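PDB 3KBB: phosphorylated carbohydrates phosphatase TM_1254, which removes phosphate from phosphorylated sugars such as erythrose 4-phosphate, fructose 6-phosphate and mannose 6-phosphate, using a divalent metal cation, with cobalt giving the highest activity. Local coordinates for residues 28-33 and 65-70; 161-166 and 180-185; 184-189 and 203-208. All coordinates share one frame; numbering follows the deposited sequence.

Contact 1: residues 28-33 and 65-70; sequences ESYGKP and ENFKKR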
loop_
_atom_site.group_PDB
_atom_site.type_symbol
_atom_site.label_atom_id
_atom_site.label_comp_id
_atom_site.label_asym_id
_atom_site.label_seq_id
_atom_site.Cartn_x
_atom_site.Cartn_y
_atom_site.Cartn_z
ATOM N N GLU A 28 -19.910 -12.925 -10.244
ATOM C CA GLU A 28 -21.044 -13.664 -9.690
ATOM C C GLU A 28 -22.335 -12.832 -9.719
ATOM O O GLU A 28 -23.428 -13.364 -9.966
ATOM C CB GLU A 28 -20.699 -14.121 -8.260
ATOM C CG GLU A 28 -21.830 -14.739 -7.510
ATOM C CD GLU A 28 -21.419 -15.230 -6.145
ATOM O OE1 GLU A 28 -20.676 -16.240 -6.070
ATOM O OE2 GLU A 28 -21.833 -14.617 -5.173
ATOM N N SER A 29 -22.218 -11.525 -9.496
ATOM C CA SER A 29 -23.398 -10.655 -9.513
ATOM C C SER A 29 -24.031 -10.584 -10.918
ATOM O O SER A 29 -25.214 -10.253 -11.037
ATOM C CB SER A 29 -23.083 -9.229 -8.964
ATOM O OG SER A 29 -22.383 -8.444 -9.909
ATOM N N TYR A 30 -23.235 -10.853 -11.949
ATOM C CA TYR A 30 -23.712 -10.930 -13.338
ATOM C C TYR A 30 -24.004 -12.364 -13.833
ATOM O O TYR A 30 -24.157 -12.613 -15.075
ATOM C CB TYR A 30 -22.677 -10.335 -14.267
ATOM C CG TYR A 30 -22.550 -8.832 -14.217
ATOM C CD1 TYR A 30 -23.515 -8.008 -14.819
ATOM C CD2 TYR A 30 -21.443 -8.238 -13.626
ATOM C CE1 TYR A 30 -23.382 -6.605 -14.798
ATOM C CE2 TYR A 30 -21.288 -6.840 -13.629
ATOM C CZ TYR A 30 -22.266 -6.038 -14.203
ATOM O OH TYR A 30 -22.092 -4.660 -14.172
ATOM N N GLY A 31 -24.053 -13.308 -12.894
ATOM C CA GLY A 31 -24.246 -14.717 -13.222
ATOM C C GLY A 31 -23.087 -15.391 -13.959
ATOM O O GLY A 31 -23.314 -16.380 -14.650
ATOM N N LYS A 32 -21.846 -14.878 -13.783
ATOM C CA LYS A 32 -20.654 -15.352 -14.458
ATOM C C LYS A 32 -19.608 -15.961 -13.500
ATOM O O LYS A 32 -19.431 -15.467 -12.380
ATOM C CB LYS A 32 -19.934 -14.233 -15.267
ATOM C CG LYS A 32 -20.815 -13.409 -16.221
ATOM C CD LYS A 32 -21.495 -14.329 -17.277
ATOM C CE LYS A 32 -22.224 -13.498 -18.356
ATOM N NZ LYS A 32 -22.869 -14.412 -19.341
ATOM N N PRO A 33 -18.926 -17.023 -13.969
ATOM C CA PRO A 33 -17.856 -17.640 -13.221
ATOM C C PRO A 33 -16.569 -16.813 -13.376
ATOM O O PRO A 33 -16.475 -15.915 -14.242
ATOM C CB PRO A 33 -17.714 -19.015 -13.917
ATOM C CG PRO A 33 -18.039 -18.708 -15.384
ATOM C CD PRO A 33 -19.132 -17.676 -15.287
ATOM N N GLU A 65 -19.626 2.123 -17.161
ATOM C CA GLU A 65 -19.945 2.953 -16.013
ATOM C C GLU A 65 -20.621 2.126 -14.924
ATOM O O GLU A 65 -20.236 2.200 -13.752
ATOM C CB GLU A 65 -20.841 4.127 -16.444
ATOM C CG GLU A 65 -21.557 4.808 -15.301
ATOM C CD GLU A 65 -22.214 6.129 -15.687
ATOM O OE1 GLU A 65 -22.318 6.433 -16.893
ATOM O OE2 GLU A 65 -22.640 6.855 -14.766
ATOM N N ASN A 66 -21.627 1.349 -15.322
ATOM C CA ASN A 66 -22.333 0.458 -14.410
ATOM C C ASN A 66 -21.412 -0.626 -13.848
ATOM O O ASN A 66 -21.462 -0.937 -12.649
ATOM C CB ASN A 66 -23.538 -0.169 -15.106
ATOM C CG ASN A 66 -24.758 0.750 -15.128
ATOM O OD1 ASN A 66 -24.843 1.726 -14.366
ATOM N ND2 ASN A 66 -25.720 0.428 -15.995
ATOM N N PHE A 67 -20.567 -1.183 -14.713
ATOM C CA PHE A 67 -19.612 -2.218 -14.306
ATOM C C PHE A 67 -18.654 -1.693 -13.243
ATOM O O PHE A 67 -18.480 -2.321 -12.192
ATOM C CB PHE A 67 -18.841 -2.741 -15.512
ATOM C CG PHE A 67 -17.974 -3.942 -15.206
ATOM C CD1 PHE A 67 -18.546 -5.206 -15.054
ATOM C CD2 PHE A 67 -16.596 -3.808 -15.077
ATOM C CE1 PHE A 67 -17.749 -6.318 -14.774
ATOM C CE2 PHE A 67 -15.784 -4.910 -14.796
ATOM C CZ PHE A 67 -16.361 -6.173 -14.639
ATOM N N LYS A 68 -18.047 -0.532 -13.521
ATOM C CA LYS A 68 -17.096 0.110 -12.599
ATOM C C LYS A 68 -17.720 0.378 -11.247
ATOM O O LYS A 68 -17.064 0.244 -10.220
ATOM C CB LYS A 68 -16.547 1.407 -13.193
ATOM C CG LYS A 68 -15.477 1.183 -14.241
ATOM C CD LYS A 68 -14.810 2.495 -14.671
ATOM C CE LYS A 68 -15.611 3.199 -15.756
ATOM N NZ LYS A 68 -14.904 4.390 -16.337
ATOM N N LYS A 69 -19.002 0.736 -11.255
ATOM C CA LYS A 69 -19.737 0.977 -10.022
ATOM C C LYS A 69 -19.874 -0.313 -9.211
ATOM O O LYS A 69 -19.772 -0.297 -7.987
ATOM C CB LYS A 69 -21.118 1.580 -10.329
ATOM C CG LYS A 69 -21.911 1.945 -9.061
ATOM C CD LYS A 69 -23.203 2.687 -9.348
ATOM C CE LYS A 69 -23.951 2.954 -8.043
ATOM N NZ LYS A 69 -24.966 4.035 -8.201
ATOM N N ARG A 70 -20.119 -1.423 -9.908
ATOM C CA ARG A 70 -20.283 -2.722 -9.252
ATOM C C ARG A 70 -18.962 -3.169 -8.653
ATOM O O ARG A 70 -18.918 -3.682 -7.534
ATOM C CB ARG A 70 -20.776 -3.766 -10.253
ATOM C CG ARG A 70 -22.204 -3.547 -10.730
ATOM C CD ARG A 70 -23.236 -4.183 -9.812
ATOM N NE ARG A 70 -23.552 -5.548 -10.202
ATOM C CZ ARG A 70 -24.388 -5.896 -11.180
ATOM N NH1 ARG A 70 -25.002 -4.977 -11.914
ATOM N NH2 ARG A 70 -24.594 -7.176 -11.436
#
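Ser29 and Tyr30, where helix 19-29 runs out, face Arg70 and Phe67 on helix 64-82, and the nearest CA atoms, those of Ser29 and Arg70, are 8.5 Å apart, so side chains bridge the gap. Gly31, with positive phi, is the C' residue of a Schellman motif that ends the first helix just beyond the contact. Arg70 makes both hydrogen bonds between the segments. Its chain bends at chi2 (-87°) and chi3 (-90°), which place CD and NE; the guanidinium lies flat on the Tyr30 ring, the two side chains meeting tip to tip, with the centres 3.9 Å apart and the planes 21° from parallel. NH2 sits over the middle of the ring, and the stack is a cation-pi contact as well. The same guanidinium grips Ser29 side-on: NH2 and NE both donate to OG, at 3.0 Å from Ser29 OG to Arg70 NH2 and 3.1 Å from Ser29 OG to Arg70 NE, with OG close to the guanidinium plane. Stack and paired bonds together limit how the group can turn. Phe67 meets Tyr30 through its CD1, 3.5 Å from Tyr30 CE2; the rings are nearly parallel but slid apart and barely overlap. Tyr30 OH lies 3.5 Å from Phe67 CA and is hydrogen-bonded to Asp62, and Ser29 OG also bonds to Val26 O within its own helix. In this all-helical part of the protein, Ile60 touches both aromatic rings from the loop before helix 64-82, while Phe67 packs on Leu54 and Met55 of helix 47-57.

Contact 2: residues 161-166 and 180-185; sequences VVFEDS and RIYGVV
Val162 and Ile181 form a parallel beta bridge between neighbouring strands 160-164 and 181-184, joined by helix 167-175 in a beta-alpha-beta crossover within the Rossmann-like core of a HAD-superfamily hydrolase. Four backbone hydrogen bonds lace the pair: Val162 N to Arg180 O, Tyr182 N to Val162 O, Glu164 N to Tyr182 O, and Val184 N to Glu164 O, the last 2.7 Å long. The axes of the short strand segments 161-164 and 181-184 approach to 4.8 Å at an angle of 21°. On one face, Phe163 and Tyr182 lie side by side; in both, CG is anti to the carbonyl carbon (chi1 near -70°), which starts the two rings off the same way. Phe163 CD1 rests 3.6 Å from Tyr182 CB, and the rings, planes 21° apart, are slid so far that they barely overlap. Val161 CG1 lies at the edge of the Tyr182 ring, 3.7 Å from Tyr182 CD2, and helix 208-215 covers this face. On the other face Ile181 and Glu164 touch helix 167-175, and Val162 touches Ile178. Beyond the last bridge, a water donates to both Asp165 O and Val184 O, tying the strand ends together. Glu164 OE1 accepts from Asp165 N at 2.9 Å, while its OE2 meets Lys140 and Tyr146. The carboxylates of Asp165 and Glu164 both lie close to that of Asp7, the probable nucleophile; such an acidic cluster is consistent with the enzyme's divalent-metal requirement.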
loop_
_atom_site.group_PDB
_atom_site.type_symbol
_atom_site.label_atom_id
_atom_site.label_comp_id
_atom_site.label_asym_id
_atom_site.label_seq_id
_atom_site.Cartn_x
_atom_site.Cartn_y
_atom_site.Cartn_z
ATOM N N VAL A 161 13.573 6.617 8.712
ATOM C CA VAL A 161 13.578 5.217 8.240
ATOM C C VAL A 161 12.273 5.029 7.454
ATOM O O VAL A 161 11.235 5.544 7.853
ATOM C CB VAL A 161 13.564 4.236 9.426
ATOM C CG1 VAL A 161 13.442 2.777 8.912
ATOM C CG2 VAL A 161 14.838 4.366 10.207
ATOM N N VAL A 162 12.335 4.340 6.307
ATOM C CA VAL A 162 11.136 4.122 5.484
ATOM C C VAL A 162 10.875 2.625 5.374
ATOM O O VAL A 162 11.837 1.865 5.234
ATOM C CB VAL A 162 11.401 4.691 4.047
ATOM C CG1 VAL A 162 10.291 4.253 3.034
ATOM C CG2 VAL A 162 11.444 6.211 4.077
ATOM N N PHE A 163 9.612 2.213 5.398
ATOM C CA PHE A 163 9.199 0.821 5.137
ATOM C C PHE A 163 8.358 0.831 3.873
ATOM O O PHE A 163 7.233 1.401 3.823
ATOM C CB PHE A 163 8.426 0.257 6.337
ATOM C CG PHE A 163 9.312 0.048 7.527
ATOM C CD1 PHE A 163 10.094 -1.115 7.614
ATOM C CD2 PHE A 163 9.467 1.047 8.491
ATOM C CE1 PHE A 163 10.963 -1.291 8.676
ATOM C CE2 PHE A 163 10.360 0.898 9.561
ATOM C CZ PHE A 163 11.128 -0.283 9.648
ATOM N N GLU A 164 8.918 0.218 2.832
ATOM C CA GLU A 164 8.337 0.299 1.521
ATOM C C GLU A 164 8.104 -1.102 0.979
ATOM O O GLU A 164 8.711 -2.033 1.435
ATOM C CB GLU A 164 9.234 1.090 0.568
ATOM C CG GLU A 164 8.688 2.501 0.222
ATOM C CD GLU A 164 7.387 2.477 -0.612
ATOM O OE1 GLU A 164 6.945 1.396 -1.020
ATOM O OE2 GLU A 164 6.794 3.545 -0.852
ATOM N N ASP A 165 7.242 -1.269 -0.006
ATOM C CA ASP A 165 6.930 -2.629 -0.456
ATOM C C ASP A 165 6.927 -2.752 -1.984
ATOM O O ASP A 165 6.629 -3.820 -2.517
ATOM C CB ASP A 165 5.630 -3.124 0.157
ATOM C CG ASP A 165 4.412 -2.739 -0.657
ATOM O OD1 ASP A 165 4.370 -1.598 -1.155
ATOM O OD2 ASP A 165 3.521 -3.632 -0.878
ATOM N N SER A 166 7.241 -1.674 -2.684
ATOM C CA SER A 166 7.359 -1.782 -4.171
ATOM C C SER A 166 8.669 -1.206 -4.709
ATOM O O SER A 166 9.266 -0.313 -4.103
ATOM C CB SER A 166 6.184 -1.078 -4.839
ATOM O OG SER A 166 6.338 0.324 -4.790
ATOM N N ARG A 180 17.949 4.890 4.556
ATOM C CA ARG A 180 17.467 3.782 5.371
ATOM C C ARG A 180 16.076 3.310 4.953
ATOM O O ARG A 180 15.064 3.695 5.582
ATOM C CB ARG A 180 17.495 4.080 6.867
ATOM C CG ARG A 180 18.832 4.568 7.404
ATOM C CD ARG A 180 18.756 4.634 8.928
ATOM N NE ARG A 180 20.045 5.024 9.491
ATOM C CZ ARG A 180 20.848 4.212 10.185
ATOM N NH1 ARG A 180 20.506 2.937 10.417
ATOM N NH2 ARG A 180 21.998 4.696 10.647
ATOM N N ILE A 181 16.035 2.514 3.883
ATOM C CA ILE A 181 14.774 1.999 3.324
ATOM C C ILE A 181 14.716 0.493 3.499
ATOM O O ILE A 181 15.640 -0.208 3.041
ATOM C CB ILE A 181 14.686 2.320 1.813
ATOM C CG1 ILE A 181 14.798 3.844 1.592
ATOM C CG2 ILE A 181 13.354 1.769 1.208
ATOM C CD1 ILE A 181 15.152 4.163 0.175
ATOM N N TYR A 182 13.695 -0.007 4.192
ATOM C CA TYR A 182 13.527 -1.444 4.363
ATOM C C TYR A 182 12.469 -1.909 3.380
ATOM O O TYR A 182 11.430 -1.245 3.207
ATOM C CB TYR A 182 13.095 -1.783 5.790
ATOM C CG TYR A 182 14.238 -1.613 6.771
ATOM C CD1 TYR A 182 15.045 -2.706 7.128
ATOM C CD2 TYR A 182 14.563 -0.358 7.277
ATOM C CE1 TYR A 182 16.122 -2.538 7.994
ATOM C CE2 TYR A 182 15.621 -0.169 8.153
ATOM C CZ TYR A 182 16.423 -1.257 8.498
ATOM O OH TYR A 182 17.486 -1.119 9.367
ATOM N N GLY A 183 12.719 -3.035 2.724
ATOM C CA GLY A 183 11.735 -3.588 1.823
ATOM C C GLY A 183 10.873 -4.606 2.544
ATOM O O GLY A 183 11.370 -5.594 3.089
ATOM N N VAL A 184 9.565 -4.378 2.534
ATOM C CA VAL A 184 8.615 -5.235 3.248
ATOM C C VAL A 184 8.060 -6.289 2.312
ATOM O O VAL A 184 7.550 -5.955 1.243
ATOM C CB VAL A 184 7.437 -4.388 3.860
ATOM C CG1 VAL A 184 6.435 -5.348 4.558
ATOM C CG2 VAL A 184 8.026 -3.432 4.872
ATOM N N VAL A 185 8.192 -7.562 2.699
ATOM C CA VAL A 185 7.870 -8.656 1.783
ATOM C C VAL A 185 6.837 -9.564 2.403
ATOM O O VAL A 185 6.621 -9.550 3.609
ATOM C CB VAL A 185 9.149 -9.482 1.449
ATOM C CG1 VAL A 185 10.117 -8.665 0.650
ATOM C CG2 VAL A 185 9.785 -9.977 2.706
HETATM O O HOH W 1 6.673 -6.369 -1.390
#

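Contact 3: residues 184-189 and 203-208; sequences VVHSLN and VKPEEI
Val184 and Val203 make the one parallel bridge of this contact, at the C-terminal end of the sheet where strand 181-184 lies beside strand 201-203, the outermost strand on that side of the Rossmann-like fold. Val185 N donates to Val203 O at 2.9 Å, tilted 29° from the carbonyl plane. The CA of Val184 approaches the same oxygen, Val203 O, at 3.2 Å in a CA-H...O contact. The isopropyl group of Val184 splits its packing: CG1 lies 3.8 Å from Pro205 CG, whereas CG2, anti to the carbonyl carbon, meets Val203 CG2 and, at 4.0 Å, Ile208 CD1 at the start of helix 208-215. An alanine here removes CG1 and CG2 and would probably open a gap against Pro205, Val203 and Ile208, leaving their apolar ends without this partner. Pro205 CG also lies 4.2 Å from His186 CE1, the side chains crossing at about a right angle, and Pro205 packs on Val89 of helix 89-98. Within the turn Lys204 N donates to Glu207 OE1 from above the carboxylate plane, and Lys204 NZ makes a salt bridge of 2.9 Å to Glu207 OE2. Val185 O, buried here with no polar partner in the model, has Pro205 CD 3.5 Å away.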
loop_
_atom_site.group_PDB
_atom_site.type_symbol
_atom_site.label_atom_id
_atom_site.label_comp_id
_atom_site.label_asym_id
_atom_site.label_seq_id
_atom_site.Cartn_x
_atom_site.Cartn_y
_atom_site.Cartn_z
ATOM N N VAL A 184 9.565 -4.378 2.534
ATOM C CA VAL A 184 8.615 -5.235 3.248
ATOM C C VAL A 184 8.060 -6.289 2.312
ATOM O O VAL A 184 7.550 -5.955 1.243
ATOM C CB VAL A 184 7.437 -4.388 3.860
ATOM C CG1 VAL A 184 6.435 -5.348 4.558
ATOM C CG2 VAL A 184 8.026 -3.432 4.872
ATOM N N VAL A 185 8.192 -7.562 2.699
ATOM C CA VAL A 185 7.870 -8.656 1.783
ATOM C C VAL A 185 6.837 -9.564 2.403
ATOM O O VAL A 185 6.621 -9.550 3.609
ATOM C CB VAL A 185 9.149 -9.482 1.449
ATOM C CG1 VAL A 185 10.117 -8.665 0.650
ATOM C CG2 VAL A 185 9.785 -9.977 2.706
ATOM N N HIS A 186 6.229 -10.404 1.570
ATOM C CA HIS A 186 5.075 -11.150 2.011
ATOM C C HIS A 186 5.117 -12.644 1.828
ATOM O O HIS A 186 4.200 -13.335 2.282
ATOM C CB HIS A 186 3.862 -10.579 1.298
ATOM C CG HIS A 186 3.724 -9.113 1.525
ATOM N ND1 HIS A 186 3.400 -8.588 2.761
ATOM C CD2 HIS A 186 3.933 -8.057 0.705
ATOM C CE1 HIS A 186 3.391 -7.270 2.686
ATOM N NE2 HIS A 186 3.720 -6.922 1.450
ATOM N N SER A 187 6.178 -13.139 1.205
ATOM C CA SER A 187 6.204 -14.541 0.798
ATOM C C SER A 187 7.574 -15.142 1.012
ATOM O O SER A 187 8.458 -14.498 1.576
ATOM C CB SER A 187 5.772 -14.666 -0.662
ATOM O OG SER A 187 6.842 -14.348 -1.544
ATOM N N LEU A 188 7.727 -16.382 0.551
ATOM C CA LEU A 188 8.923 -17.168 0.795
ATOM C C LEU A 188 10.197 -16.481 0.273
ATOM O O LEU A 188 11.166 -16.383 0.999
ATOM C CB LEU A 188 8.776 -18.595 0.234
ATOM C CG LEU A 188 9.907 -19.604 0.523
ATOM C CD1 LEU A 188 10.045 -19.993 1.997
ATOM C CD2 LEU A 188 9.725 -20.863 -0.345
ATOM N N ASN A 189 10.177 -15.993 -0.966
ATOM C CA ASN A 189 11.413 -15.409 -1.578
ATOM C C ASN A 189 11.294 -14.189 -2.444
ATOM O O ASN A 189 12.171 -13.912 -3.272
ATOM C CB ASN A 189 12.151 -16.472 -2.369
ATOM C CG ASN A 189 13.039 -17.256 -1.519
ATOM O OD1 ASN A 189 12.716 -18.376 -1.191
ATOM N ND2 ASN A 189 14.164 -16.671 -1.113
ATOM N N VAL A 203 12.294 -7.311 5.151
ATOM C CA VAL A 203 11.620 -7.715 6.375
ATOM C C VAL A 203 10.167 -8.084 6.136
ATOM O O VAL A 203 9.529 -7.488 5.278
ATOM C CB VAL A 203 11.640 -6.598 7.428
ATOM C CG1 VAL A 203 13.030 -6.468 7.974
ATOM C CG2 VAL A 203 11.084 -5.276 6.809
ATOM N N LYS A 204 9.645 -9.041 6.905
ATOM C CA LYS A 204 8.183 -9.291 6.942
ATOM C C LYS A 204 7.543 -8.254 7.882
ATOM O O LYS A 204 8.220 -7.678 8.723
ATOM C CB LYS A 204 7.891 -10.723 7.442
ATOM C CG LYS A 204 8.487 -11.820 6.544
ATOM C CD LYS A 204 8.091 -13.224 6.985
ATOM C CE LYS A 204 9.057 -13.787 8.025
ATOM N NZ LYS A 204 10.370 -14.275 7.457
ATOM N N PRO A 205 6.250 -7.966 7.713
ATOM C CA PRO A 205 5.590 -6.990 8.581
ATOM C C PRO A 205 5.835 -7.277 10.061
ATOM O O PRO A 205 6.121 -6.353 10.820
ATOM C CB PRO A 205 4.113 -7.203 8.245
ATOM C CG PRO A 205 4.180 -7.510 6.778
ATOM C CD PRO A 205 5.338 -8.452 6.660
ATOM N N GLU A 206 5.760 -8.552 10.443
ATOM C CA GLU A 206 6.025 -8.991 11.829
ATOM C C GLU A 206 7.420 -8.680 12.308
ATOM O O GLU A 206 7.651 -8.698 13.500
ATOM C CB GLU A 206 5.890 -10.523 11.990
ATOM C CG GLU A 206 4.717 -11.133 11.325
ATOM C CD GLU A 206 5.041 -11.519 9.905
ATOM O OE1 GLU A 206 5.719 -12.557 9.704
ATOM O OE2 GLU A 206 4.602 -10.799 8.996
ATOM N N GLU A 207 8.365 -8.461 11.390
ATOM C CA GLU A 207 9.761 -8.214 11.785
ATOM C C GLU A 207 10.080 -6.727 11.942
ATOM O O GLU A 207 11.179 -6.353 12.346
ATOM C CB GLU A 207 10.735 -8.861 10.784
ATOM C CG GLU A 207 10.761 -10.412 10.869
ATOM C CD GLU A 207 11.222 -11.117 9.584
ATOM O OE1 GLU A 207 11.730 -10.462 8.630
ATOM O OE2 GLU A 207 11.050 -12.371 9.531
ATOM N N ILE A 208 9.117 -5.874 11.607
ATOM C CA ILE A 208 9.378 -4.422 11.594
ATOM C C ILE A 208 9.673 -3.925 13.020
ATOM O O ILE A 208 10.578 -3.120 13.234
ATOM C CB ILE A 208 8.193 -3.678 10.972
ATOM C CG1 ILE A 208 8.132 -3.974 9.446
ATOM C CG2 ILE A 208 8.294 -2.160 11.254
ATOM C CD1 ILE A 208 6.883 -3.402 8.735
#

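Contact 1 comes first along the chain and stands apart: its centre lies about 36 Å from that of contact 2 and about 34 Å from that of contact 3, among the helices 19-29, 47-57 and 64-82. Contacts 2 and 3 belong to the parallel sheet and have centres about 10 Å apart. They share Val184 and Val185, so strand 181-184 is flanked by 160-164 in one and 201-203 in the other, and a probable hydrogen bond from Val203 N to Gly183 O continues the sheet. Phe163 also packs on Ile208. The layout matches a HAD hydrolase with a helical cap: contact 1 probably lies in the cap, while contacts 2 and 3 build the core near Asp7.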